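Local coordinates for CRISPR-associated protein CasA/Cse1 (Thermus thermophilus, PDB 4AN8) that probably serves the CRISPR adaptive immune system as a subunit of the Cascade ribonucleoprotein complex, which targets invading nucleic acids with CRISPR RNA, at residues A[64-69]-A[213-218]. Residues are numbered along the deposited sequence; the frame is centred on the assembly and turned at random.
Sequences LHRALS and EDDAPI
Near the C-terminal end of helix 50-67, one long side chain, Arg66, packs against the irregular loop 213-218. Its aliphatic part meets the ring of Pro217: Arg66 CG lies 3.7 Å from Pro217 CD, and Arg66 NE comes within 3.5 Å of the same Pro217 CD. A rigid, apolar proline ring suits this place, giving the methylenes of the arginine a firm surface. Bends at chi2 (-59°) and chi3 (-70°) fold the chain, bringing the guanidinium of Arg66 face-on to Ala216 CA, which sits 4.1 Å above its centre. The methyl group of Ala216 is directed away from the helix, which leaves CA facing the planar cation, consistent with the close approach. The carbonyl of Asp215 approaches obliquely, Asp215 O lying 3.2 Å from Arg66 NH1. Asp215 OD2 is 4.3 Å from Arg66 NH1 and well out of the guanidinium plane; no N-H of Arg66 points at it, and any attraction is probably only one of charge. That carboxylate is instead held by Tyr210 OH and the backbone N-H groups of Thr242 and Arg243. Arg66 has firmer partners nearby: a salt bridge from NH2 to Glu220 and hydrogen bonds from NH1 to Tyr210 OH and Pro212 O. Just beyond, Ser69, with positive phi, is the C-prime residue of a Schellman motif (Gly70 N to His65 O), so the contact is that of a helix-end arginine packing on an adjoining irregular loop.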
# COMPACT_ATOMS: atom_id res chain seq x y z
N LEU A 64 5.38 11.56 14.53
CA LEU A 64 6.51 10.99 15.27
C LEU A 64 7.85 11.51 14.80
O LEU A 64 8.68 11.91 15.62
CB LEU A 64 6.52 9.46 15.20
CG LEU A 64 5.49 8.76 16.08
CD1 LEU A 64 5.27 7.30 15.69
CD2 LEU A 64 5.89 8.92 17.58
N HIS A 65 8.08 11.48 13.50
CA HIS A 65 9.34 11.94 12.95
C HIS A 65 9.64 13.39 13.32
O HIS A 65 10.78 13.74 13.60
CB HIS A 65 9.36 11.81 11.43
CG HIS A 65 9.61 10.41 10.95
ND1 HIS A 65 10.54 9.58 11.54
CD2 HIS A 65 9.05 9.71 9.93
CE1 HIS A 65 10.57 8.43 10.88
NE2 HIS A 65 9.68 8.49 9.90
N ARG A 66 8.63 14.25 13.30
CA ARG A 66 8.86 15.64 13.58
C ARG A 66 9.00 15.85 15.08
O ARG A 66 9.92 16.52 15.53
CB ARG A 66 7.73 16.50 13.00
CG ARG A 66 7.59 16.35 11.50
CD ARG A 66 8.89 16.76 10.81
NE ARG A 66 9.11 18.20 10.91
CZ ARG A 66 10.15 18.82 10.36
NH1 ARG A 66 11.05 18.11 9.67
NH2 ARG A 66 10.28 20.13 10.49
N ALA A 67 8.10 15.27 15.86
CA ALA A 67 8.13 15.43 17.31
C ALA A 67 9.41 14.89 17.92
O ALA A 67 9.93 15.47 18.85
CB ALA A 67 6.93 14.79 17.95
N LEU A 68 9.93 13.78 17.39
CA LEU A 68 11.15 13.17 17.92
C LEU A 68 12.38 13.59 17.13
O LEU A 68 13.50 13.23 17.47
CB LEU A 68 11.03 11.64 17.93
CG LEU A 68 9.80 11.11 18.67
CD1 LEU A 68 9.65 9.61 18.52
CD2 LEU A 68 9.87 11.49 20.14
N SER A 69 12.17 14.34 16.06
CA SER A 69 13.28 14.83 15.28
C SER A 69 14.22 13.69 14.91
O SER A 69 15.44 13.83 14.95
CB SER A 69 14.01 15.91 16.07
OG SER A 69 14.74 16.73 15.20
N GLU A 213 15.91 17.98 8.30
CA GLU A 213 16.32 19.08 7.43
C GLU A 213 15.58 19.12 6.07
O GLU A 213 15.52 18.12 5.36
CB GLU A 213 17.84 19.06 7.21
CG GLU A 213 18.65 19.54 8.42
CD GLU A 213 18.73 18.51 9.55
OE1 GLU A 213 18.45 17.32 9.29
OE2 GLU A 213 19.09 18.89 10.68
N ASP A 214 15.02 20.28 5.73
CA ASP A 214 14.45 20.51 4.40
C ASP A 214 13.12 19.79 4.23
O ASP A 214 12.70 19.47 3.12
CB ASP A 214 15.42 20.07 3.30
CG ASP A 214 16.61 21.02 3.14
OD1 ASP A 214 17.55 20.95 3.96
OD2 ASP A 214 16.61 21.83 2.19
N ASP A 215 12.46 19.52 5.35
CA ASP A 215 11.22 18.80 5.31
C ASP A 215 10.31 19.47 6.32
O ASP A 215 10.78 20.11 7.25
CB ASP A 215 11.45 17.32 5.67
CG ASP A 215 10.18 16.48 5.54
OD1 ASP A 215 9.36 16.76 4.66
OD2 ASP A 215 10.01 15.54 6.33
N ALA A 216 9.01 19.34 6.10
CA ALA A 216 8.03 19.87 7.03
C ALA A 216 6.69 19.29 6.60
O ALA A 216 6.40 19.22 5.40
CB ALA A 216 8.00 21.42 6.96
N PRO A 217 5.89 18.86 7.56
CA PRO A 217 4.53 18.42 7.24
C PRO A 217 3.65 19.65 6.99
O PRO A 217 4.05 20.78 7.32
CB PRO A 217 4.08 17.69 8.52
CG PRO A 217 4.92 18.34 9.64
CD PRO A 217 6.25 18.68 8.98
N ILE A 218 2.48 19.41 6.41
CA ILE A 218 1.60 20.48 5.99
C ILE A 218 1.27 21.45 7.13
O ILE A 218 1.08 22.65 6.88
CB ILE A 218 0.28 19.93 5.38
CG1 ILE A 218 -0.50 21.05 4.65
CG2 ILE A 218 -0.59 19.24 6.47
CD1 ILE A 218 0.22 21.61 3.42